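Local coordinates for protein catechol 2,3-dioxygenase (Pseudomonas sp., PDB 3HPV) that probably cleaves the ring of catechol with O2 at an iron(II) centre, giving the ring-opened product 2-hydroxy-6-oxohexa-2,4-dienoate in the breakdown of aromatic hydrocarbons, at residues A[154-159]-A[204-209]; A[77-82]-A[120-125]; A[218-223]-A[267-272]. All coordinates share one frame; numbering follows the deposited sequence.

Contact 1. Residues A[154-159]-A[204-209]. With FE2 (Fe (II) ion), chain E.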
loop_
_atom_site.group_PDB
_atom_site.type_symbol
_atom_site.label_atom_id
_atom_site.label_comp_id
_atom_site.label_asym_id
_atom_site.label_seq_id
_atom_site.Cartn_x
_atom_site.Cartn_y
_atom_site.Cartn_z
ATOM N N HIS A 154 -3.709 22.576 0.194
ATOM C CA HIS A 154 -3.765 23.708 1.104
ATOM C C HIS A 154 -2.385 24.334 1.142
ATOM O O HIS A 154 -1.541 24.075 0.281
ATOM C CB HIS A 154 -4.142 23.239 2.521
ATOM C CG HIS A 154 -3.170 22.263 3.113
ATOM N ND1 HIS A 154 -3.236 20.906 2.873
ATOM C CD2 HIS A 154 -2.069 22.452 3.883
ATOM C CE1 HIS A 154 -2.219 20.304 3.465
ATOM N NE2 HIS A 154 -1.496 21.218 4.082
ATOM N N CYS A 155 -2.178 25.179 2.138
ATOM C CA CYS A 155 -0.909 25.837 2.374
ATOM C C CYS A 155 -0.994 26.145 3.855
ATOM O O CYS A 155 -2.082 26.122 4.429
ATOM C CB CYS A 155 -0.759 27.133 1.552
ATOM S SG CYS A 155 -1.770 28.587 2.095
ATOM N N LEU A 156 0.147 26.359 4.489
ATOM C CA LEU A 156 0.161 26.718 5.894
ATOM C C LEU A 156 0.946 28.029 5.919
ATOM O O LEU A 156 1.971 28.164 5.252
ATOM C CB LEU A 156 0.826 25.626 6.758
ATOM C CG LEU A 156 0.822 25.941 8.281
ATOM C CD1 LEU A 156 0.836 24.672 9.134
ATOM C CD2 LEU A 156 2.026 26.793 8.611
ATOM N N LEU A 157 0.446 29.008 6.656
ATOM C CA LEU A 157 1.112 30.296 6.697
ATOM C C LEU A 157 1.467 30.718 8.109
ATOM O O LEU A 157 0.757 30.398 9.066
ATOM C CB LEU A 157 0.232 31.386 6.045
ATOM C CG LEU A 157 -0.367 31.271 4.620
ATOM C CD1 LEU A 157 0.665 30.720 3.613
ATOM C CD2 LEU A 157 -1.595 30.394 4.678
ATOM N N TYR A 158 2.573 31.450 8.216
ATOM C CA TYR A 158 3.085 31.962 9.482
ATOM C C TYR A 158 2.764 33.458 9.532
ATOM O O TYR A 158 3.161 34.211 8.650
ATOM C CB TYR A 158 4.603 31.764 9.561
ATOM C CG TYR A 158 5.068 30.384 9.995
ATOM C CD1 TYR A 158 4.157 29.393 10.382
ATOM C CD2 TYR A 158 6.434 30.093 10.078
ATOM C CE1 TYR A 158 4.594 28.152 10.850
ATOM C CE2 TYR A 158 6.881 28.862 10.537
ATOM C CZ TYR A 158 5.963 27.893 10.928
ATOM O OH TYR A 158 6.429 26.696 11.433
ATOM N N GLY A 159 2.043 33.875 10.561
ATOM C CA GLY A 159 1.685 35.273 10.670
ATOM C C GLY A 159 1.382 35.678 12.095
ATOM O O GLY A 159 1.056 34.827 12.928
ATOM N N ALA A 204 -4.081 26.606 6.791
ATOM C CA ALA A 204 -3.632 26.584 8.190
ATOM C C ALA A 204 -2.759 27.788 8.519
ATOM O O ALA A 204 -2.036 28.297 7.656
ATOM C CB ALA A 204 -2.836 25.292 8.473
ATOM N N PHE A 205 -2.799 28.212 9.779
ATOM C CA PHE A 205 -2.023 29.365 10.222
ATOM C C PHE A 205 -1.361 29.102 11.568
ATOM O O PHE A 205 -1.983 28.573 12.486
ATOM C CB PHE A 205 -2.918 30.625 10.378
ATOM C CG PHE A 205 -3.425 31.219 9.067
ATOM C CD1 PHE A 205 -4.688 30.885 8.567
ATOM C CD2 PHE A 205 -2.647 32.129 8.344
ATOM C CE1 PHE A 205 -5.163 31.450 7.374
ATOM C CE2 PHE A 205 -3.115 32.695 7.147
ATOM C CZ PHE A 205 -4.371 32.354 6.664
ATOM N N VAL A 206 -0.096 29.490 11.684
ATOM C CA VAL A 206 0.621 29.353 12.943
ATOM C C VAL A 206 1.140 30.734 13.379
ATOM O O VAL A 206 1.767 31.442 12.585
ATOM C CB VAL A 206 1.820 28.366 12.826
ATOM C CG1 VAL A 206 2.633 28.380 14.120
ATOM C CG2 VAL A 206 1.311 26.938 12.549
ATOM N N GLU A 207 0.854 31.107 14.632
ATOM C CA GLU A 207 1.301 32.378 15.225
ATOM C C GLU A 207 2.779 32.633 14.938
ATOM O O GLU A 207 3.618 31.758 15.148
ATOM C CB GLU A 207 1.084 32.356 16.738
ATOM C CG GLU A 207 1.296 33.722 17.404
ATOM C CD GLU A 207 0.491 34.827 16.719
ATOM O OE1 GLU A 207 -0.623 34.528 16.216
ATOM O OE2 GLU A 207 0.968 35.985 16.689
ATOM N N TYR A 208 3.111 33.837 14.488
ATOM C CA TYR A 208 4.499 34.130 14.143
ATOM C C TYR A 208 4.715 35.619 13.880
ATOM O O TYR A 208 3.924 36.260 13.184
ATOM C CB TYR A 208 4.859 33.337 12.895
ATOM C CG TYR A 208 6.329 33.278 12.540
ATOM C CD1 TYR A 208 7.230 32.569 13.323
ATOM C CD2 TYR A 208 6.793 33.841 11.365
ATOM C CE1 TYR A 208 8.558 32.410 12.933
ATOM C CE2 TYR A 208 8.111 33.696 10.969
ATOM C CZ TYR A 208 8.989 32.978 11.750
ATOM O OH TYR A 208 10.295 32.817 11.328
ATOM N N PRO A 209 5.808 36.183 14.422
ATOM C CA PRO A 209 6.201 37.594 14.293
ATOM C C PRO A 209 6.176 38.140 12.865
ATOM O O PRO A 209 5.426 39.063 12.575
ATOM C CB PRO A 209 7.601 37.607 14.880
ATOM C CG PRO A 209 7.509 36.568 15.938
ATOM C CD PRO A 209 6.776 35.450 15.251
HETATM FE FE FE2 E . 0.361 20.600 5.262
#
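Tyr158 leans against Val206 and Tyr208 at one end of a pair of parallel strands, while His154, at the other end, reaches the iron. The packing is tight around the Tyr158 ring: its CE1 lies 3.4 Å from Val206 CB, the two side chains running side by side and pointing the same way. Tyr208, just past the end of strand 203-207, crosses Tyr158 at a slant, its ring plane at 40° to that of Tyr158, with Tyr158 CD2 over the centre of one Tyr208 face. Beyond the ring, Tyr158 OH is hydrogen-bonded to the carbonyl of Asp294. On the same face of the sheet Leu156 CG, anti to the backbone N (chi1 -178°), rests 3.7 Å from Ala204 CB, and its CD2 goes on to Val206 CG2. Across the sheet, Leu157 and Phe205 lie alongside each other, Leu157 CD2 making an off-centre CH-pi contact with the ring; helix 162-172 covers Phe205 further out.

These are neighbouring strands of the C-terminal extradiol dioxygenase module, built on the glyoxalase fold, in which one long sheet curls about the metal. Leu157 is gripped by both its backbone polar atoms: its N donates to Ala204 O at 2.8 Å, and its O accepts from Val206 N at 2.9 Å. Toward the far end, where Glu207 and Tyr208 are partly exposed, the pairing frays. Tyr208 N still reaches Gly159 O, but from above the carbonyl plane and with a bent N-H...O angle of 130°. At the buried end His154 turns to the iron, bound through NE2 at 2.3 Å, with His216 and Glu267 as the other protein ligands.

Contact 2. Residues A[77-82]-A[120-125]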
loop_
_atom_site.group_PDB
_atom_site.type_symbol
_atom_site.label_atom_id
_atom_site.label_comp_id
_atom_site.label_asym_id
_atom_site.label_seq_id
_atom_site.Cartn_x
_atom_site.Cartn_y
_atom_site.Cartn_z
ATOM N N ALA A 77 -22.269 35.273 -8.213
ATOM C CA ALA A 77 -23.098 35.835 -7.146
ATOM C C ALA A 77 -22.467 35.634 -5.770
ATOM O O ALA A 77 -22.493 36.537 -4.925
ATOM C CB ALA A 77 -24.498 35.214 -7.179
ATOM N N THR A 78 -21.908 34.448 -5.535
ATOM C CA THR A 78 -21.268 34.163 -4.253
ATOM C C THR A 78 -20.055 35.080 -4.093
ATOM O O THR A 78 -19.736 35.527 -2.999
ATOM C CB THR A 78 -20.771 32.716 -4.184
ATOM O OG1 THR A 78 -21.874 31.817 -4.316
ATOM C CG2 THR A 78 -20.063 32.469 -2.870
ATOM N N LEU A 79 -19.374 35.341 -5.205
ATOM C CA LEU A 79 -18.202 36.189 -5.191
ATOM C C LEU A 79 -18.524 37.629 -4.798
ATOM O O LEU A 79 -17.859 38.187 -3.926
ATOM C CB LEU A 79 -17.523 36.168 -6.554
ATOM C CG LEU A 79 -16.242 36.996 -6.612
ATOM C CD1 LEU A 79 -15.243 36.420 -5.632
ATOM C CD2 LEU A 79 -15.678 36.953 -8.008
ATOM N N GLU A 80 -19.530 38.238 -5.432
ATOM C CA GLU A 80 -19.890 39.623 -5.097
ATOM C C GLU A 80 -20.356 39.690 -3.653
ATOM O O GLU A 80 -20.137 40.681 -2.970
ATOM C CB GLU A 80 -21.029 40.151 -5.981
ATOM C CG GLU A 80 -20.778 40.103 -7.465
ATOM C CD GLU A 80 -19.529 40.856 -7.883
ATOM O OE1 GLU A 80 -19.237 41.920 -7.304
ATOM O OE2 GLU A 80 -18.842 40.385 -8.809
ATOM N N LYS A 81 -21.001 38.628 -3.190
ATOM C CA LYS A 81 -21.504 38.604 -1.826
ATOM C C LYS A 81 -20.341 38.543 -0.835
ATOM O O LYS A 81 -20.311 39.283 0.130
ATOM C CB LYS A 81 -22.449 37.410 -1.648
ATOM C CG LYS A 81 -23.571 37.632 -0.651
ATOM C CD LYS A 81 -23.083 37.593 0.781
ATOM C CE LYS A 81 -22.643 36.183 1.178
ATOM N NZ LYS A 81 -23.768 35.214 1.041
ATOM N N LEU A 82 -19.383 37.660 -1.085
ATOM C CA LEU A 82 -18.215 37.533 -0.222
ATOM C C LEU A 82 -17.444 38.858 -0.216
ATOM O O LEU A 82 -16.982 39.315 0.835
ATOM C CB LEU A 82 -17.319 36.379 -0.719
ATOM C CG LEU A 82 -17.306 35.049 0.062
ATOM C CD1 LEU A 82 -18.569 34.905 0.901
ATOM C CD2 LEU A 82 -17.129 33.870 -0.897
ATOM N N LEU A 120 -10.174 35.553 -3.962
ATOM C CA LEU A 120 -11.375 34.782 -4.220
ATOM C C LEU A 120 -11.769 35.010 -5.676
ATOM O O LEU A 120 -11.777 36.156 -6.138
ATOM C CB LEU A 120 -12.510 35.266 -3.312
ATOM C CG LEU A 120 -12.903 34.595 -1.984
ATOM C CD1 LEU A 120 -11.710 34.023 -1.261
ATOM C CD2 LEU A 120 -13.637 35.620 -1.113
ATOM N N TYR A 121 -12.076 33.933 -6.403
ATOM C CA TYR A 121 -12.534 34.034 -7.787
ATOM C C TYR A 121 -13.626 32.997 -8.048
ATOM O O TYR A 121 -13.716 31.984 -7.354
ATOM C CB TYR A 121 -11.389 33.832 -8.777
ATOM C CG TYR A 121 -10.729 32.475 -8.723
ATOM C CD1 TYR A 121 -9.732 32.204 -7.787
ATOM C CD2 TYR A 121 -11.075 31.473 -9.639
ATOM C CE1 TYR A 121 -9.076 30.960 -7.769
ATOM C CE2 TYR A 121 -10.436 30.241 -9.634
ATOM C CZ TYR A 121 -9.429 29.987 -8.698
ATOM O OH TYR A 121 -8.749 28.788 -8.711
ATOM N N ALA A 122 -14.465 33.269 -9.047
ATOM C CA ALA A 122 -15.559 32.374 -9.424
ATOM C C ALA A 122 -15.294 31.695 -10.765
ATOM O O ALA A 122 -15.815 30.616 -11.037
ATOM C CB ALA A 122 -16.874 33.158 -9.509
ATOM N N GLU A 123 -14.489 32.332 -11.608
ATOM C CA GLU A 123 -14.221 31.769 -12.919
ATOM C C GLU A 123 -12.778 31.518 -13.278
ATOM O O GLU A 123 -11.894 32.362 -13.080
ATOM C CB GLU A 123 -14.837 32.657 -13.999
ATOM C CG GLU A 123 -16.339 32.808 -13.890
ATOM C CD GLU A 123 -16.882 33.880 -14.814
ATOM O OE1 GLU A 123 -16.870 33.674 -16.047
ATOM O OE2 GLU A 123 -17.316 34.933 -14.300
ATOM N N LYS A 124 -12.547 30.323 -13.795
ATOM C CA LYS A 124 -11.233 29.946 -14.287
ATOM C C LYS A 124 -11.537 28.835 -15.255
ATOM O O LYS A 124 -12.277 27.902 -14.924
ATOM C CB LYS A 124 -10.292 29.452 -13.184
ATOM C CG LYS A 124 -8.878 29.193 -13.732
ATOM C CD LYS A 124 -7.900 28.767 -12.663
ATOM C CE LYS A 124 -7.462 29.946 -11.782
ATOM N NZ LYS A 124 -6.581 29.471 -10.688
ATOM N N THR A 125 -10.984 28.951 -16.459
ATOM C CA THR A 125 -11.229 27.978 -17.505
ATOM C C THR A 125 -10.977 26.536 -17.069
ATOM O O THR A 125 -9.996 26.222 -16.382
ATOM C CB THR A 125 -10.365 28.248 -18.767
ATOM O OG1 THR A 125 -10.615 29.562 -19.270
ATOM C CG2 THR A 125 -10.726 27.269 -19.859
#
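Leu79 leaves its helix with chi1 near 180° (-178°) and chi2 at 62°, a setting that holds its two methyls against Leu120 and Ala122, two residues apart. CD1 lies on Leu120, 3.5 Å from Leu120 O and 3.8 Å from Leu120 CB. CD2 lies on Ala122 in the loop just past the strand, 4.0 Å from Ala122 N and a looser 4.3 Å from Ala122 CB. The leucine fork therefore straddles the backbone around Tyr121, whose own side chain leaves from the other side of the strand.

One helical turn on, Leu82 meets Leu120 with the two side chains crossing at about a right angle. Leu120 CD2 is the branch that does the touching: it sits 3.8 Å from Leu82 CB and almost as near to Leu82 CG and CD2. The side chains meet by van der Waals packing, and the methyls of Leu79 also rest on the backbone of segment 120-125. Val73 of strand 65-73 also packs on Leu79, Leu82 and Leu120, and Val108 of strand 107-111 touches Leu79, so three adjacent strands share the helix's inner side.

At the margins, salt bridges join Glu80 to Arg95 and Glu123 to Lys76. On the sheet's other side, Lys124 NZ donates to Tyr121 OH at 3.0 Å and also bonds to His11, whose ring stacks on that of Tyr121.

In chain order, strand 65-73, helix 76-89 and then strands 94-96, 107-111 and 117-121 make a beta-alpha-beta-beta-beta unit, and the helix laid by its leucines across one face of the sheet is the arrangement of the VOC (glyoxalase-like) fold, here in the N-terminal half of the extradiol dioxygenase.

Contact 3. Residues A[218-223]-A[267-272]. With FE2 (Fe (II) ion), chain E.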
loop_
_atom_site.group_PDB
_atom_site.type_symbol
_atom_site.label_atom_id
_atom_site.label_comp_id
_atom_site.label_asym_id
_atom_site.label_seq_id
_atom_site.Cartn_x
_atom_site.Cartn_y
_atom_site.Cartn_z
ATOM N N SER A 218 0.912 22.564 -0.209
ATOM C CA SER A 218 0.771 21.125 -0.128
ATOM C C SER A 218 -0.006 20.494 -1.260
ATOM O O SER A 218 -1.004 21.046 -1.731
ATOM C CB SER A 218 0.104 20.758 1.214
ATOM O OG SER A 218 -0.217 19.379 1.273
ATOM N N PHE A 219 0.458 19.316 -1.671
ATOM C CA PHE A 219 -0.179 18.554 -2.736
ATOM C C PHE A 219 -0.480 17.123 -2.269
ATOM O O PHE A 219 0.366 16.448 -1.662
ATOM C CB PHE A 219 0.709 18.514 -3.976
ATOM C CG PHE A 219 1.237 19.856 -4.394
ATOM C CD1 PHE A 219 2.388 20.378 -3.808
ATOM C CD2 PHE A 219 0.580 20.601 -5.370
ATOM C CE1 PHE A 219 2.882 21.639 -4.186
ATOM C CE2 PHE A 219 1.061 21.872 -5.761
ATOM C CZ PHE A 219 2.215 22.387 -5.161
ATOM N N LEU A 220 -1.696 16.690 -2.573
ATOM C CA LEU A 220 -2.222 15.378 -2.218
ATOM C C LEU A 220 -1.815 14.254 -3.177
ATOM O O LEU A 220 -1.889 14.419 -4.386
ATOM C CB LEU A 220 -3.750 15.448 -2.160
ATOM C CG LEU A 220 -4.459 14.163 -1.725
ATOM C CD1 LEU A 220 -4.138 13.935 -0.250
ATOM C CD2 LEU A 220 -5.973 14.283 -1.914
ATOM N N LEU A 221 -1.379 13.125 -2.619
ATOM C CA LEU A 221 -0.991 11.945 -3.399
ATOM C C LEU A 221 -2.052 10.870 -3.181
ATOM O O LEU A 221 -2.748 10.905 -2.174
ATOM C CB LEU A 221 0.382 11.415 -2.956
ATOM C CG LEU A 221 1.590 12.229 -3.437
ATOM C CD1 LEU A 221 1.585 13.586 -2.774
ATOM C CD2 LEU A 221 2.882 11.484 -3.116
ATOM N N GLU A 222 -2.166 9.926 -4.117
ATOM C CA GLU A 222 -3.169 8.852 -4.044
ATOM C C GLU A 222 -3.078 7.973 -2.804
ATOM O O GLU A 222 -4.099 7.642 -2.199
ATOM C CB GLU A 222 -3.062 7.907 -5.251
ATOM C CG GLU A 222 -3.193 8.516 -6.641
ATOM C CD GLU A 222 -4.627 8.555 -7.143
ATOM O OE1 GLU A 222 -4.822 8.711 -8.370
ATOM O OE2 GLU A 222 -5.556 8.436 -6.308
ATOM N N SER A 223 -1.861 7.582 -2.430
ATOM C CA SER A 223 -1.684 6.672 -1.301
ATOM C C SER A 223 -0.329 6.768 -0.633
ATOM O O SER A 223 0.546 7.496 -1.094
ATOM C CB SER A 223 -1.853 5.240 -1.784
ATOM O OG SER A 223 -0.892 4.966 -2.799
ATOM N N GLU A 267 4.804 20.296 0.229
ATOM C CA GLU A 267 4.452 19.037 0.882
ATOM C C GLU A 267 3.723 18.076 -0.023
ATOM O O GLU A 267 2.823 18.467 -0.758
ATOM C CB GLU A 267 3.590 19.297 2.125
ATOM C CG GLU A 267 2.614 18.184 2.457
ATOM C CD GLU A 267 1.818 18.435 3.743
ATOM O OE1 GLU A 267 1.009 19.393 3.775
ATOM O OE2 GLU A 267 2.000 17.678 4.727
ATOM N N THR A 268 4.151 16.817 0.013
ATOM C CA THR A 268 3.501 15.759 -0.738
ATOM C C THR A 268 2.992 14.841 0.385
ATOM O O THR A 268 3.776 14.374 1.190
ATOM C CB THR A 268 4.500 15.004 -1.663
ATOM O OG1 THR A 268 5.507 14.356 -0.875
ATOM C CG2 THR A 268 5.181 15.976 -2.628
ATOM N N PHE A 269 1.682 14.618 0.467
ATOM C CA PHE A 269 1.126 13.762 1.515
ATOM C C PHE A 269 -0.155 13.047 1.082
ATOM O O PHE A 269 -0.679 13.292 -0.011
ATOM C CB PHE A 269 0.771 14.588 2.742
ATOM C CG PHE A 269 -0.579 15.265 2.639
ATOM C CD1 PHE A 269 -0.792 16.290 1.731
ATOM C CD2 PHE A 269 -1.646 14.845 3.437
ATOM C CE1 PHE A 269 -2.057 16.902 1.615
ATOM C CE2 PHE A 269 -2.912 15.438 3.338
ATOM C CZ PHE A 269 -3.123 16.477 2.422
ATOM N N MET A 270 -0.653 12.164 1.957
ATOM C CA MET A 270 -1.920 11.478 1.725
ATOM C C MET A 270 -2.489 11.101 3.083
ATOM O O MET A 270 -1.785 11.131 4.082
ATOM C CB MET A 270 -1.755 10.246 0.825
ATOM C CG MET A 270 -1.078 9.059 1.467
ATOM S SD MET A 270 -2.226 8.030 2.417
ATOM C CE MET A 270 -3.772 8.072 1.287
ATOM N N GLY A 271 -3.777 10.799 3.129
ATOM C CA GLY A 271 -4.386 10.409 4.390
ATOM C C GLY A 271 -5.048 11.529 5.167
ATOM O O GLY A 271 -4.721 12.683 4.979
ATOM N N GLY A 272 -5.979 11.168 6.045
ATOM C CA GLY A 272 -6.690 12.131 6.861
ATOM C C GLY A 272 -8.086 11.622 7.185
ATOM O O GLY A 272 -8.591 10.693 6.545
HETATM FE FE FE2 E . 0.361 20.600 5.262
#
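Glu267 and Ser218 face each other on adjacent parallel strands of the curved sheet of the C-terminal VOC module, and their side chains meet beside the iron. Glu267 OE1 binds the metal at 2.0 Å and at the same time accepts a hydrogen bond from Ser218 OG at 2.8 Å. The serine hydroxyl comes from above the carboxylate plane, 38° out of it, so OE1 is shared by a metal bond and a proton donor. The other oxygen, OE2, lies further from the iron and is hydrogen-bonded to Thr255 OG1; together the two hydroxyls limit the carboxylate's rotation. His154 and His216 complete the protein's set of iron ligands, the facial triad of two histidines and one carboxylate found in extradiol dioxygenases.

Next comes the Phe269 ring. Its first torsion places CG between the backbone N and the carbonyl carbon (chi1 83°), which turns the ring back toward strand 213-220, near Ser218 OG. Leu220 CD1 lies over one face, 4.1 Å from the centroid, in a CH-pi contact. Leu220 also packs on His274 of a neighbouring subunit.

Leu221, just beyond the strand, crosses Thr268 at a slant, its CD1 close to Thr268 CB, and both are touched by helix 224-236. That helix begins just after Ser223 at its N-cap; Ser223 OG is also hydrogen-bonded to Glu225 of another subunit.

The backbones set the register of the two strands. Phe219 N donates to Glu267 O at 2.7 Å, nearly straight at 168°. Phe269 N returns a bond to Phe219 O, and past the end of strand 213-220 Leu221 N is held by Phe269 O at 2.7 Å.

In the fold
Along the chain the order is contact 2, contact 1, contact 3, each closing before the next opens. Contact 2 belongs to the N-terminal module and its eight-stranded sheet; contacts 1 and 3 share the nine-stranded sheet of the C-terminal module, where strands 151-159 and 213-220 are neighbours. Contacts 1 and 3 have centres about 19 Å apart yet touch, His154 O accepting a probable hydrogen bond from Ser218 N. Both reach the same iron ion, supplying His154 and Glu267; His216, on strand 213-220, is the third protein ligand. Contact 2 stands apart, its centre about 24 Å from contact 1 and about 27 Å from contact 3, packing helix 76-89 on the sheet of its own module.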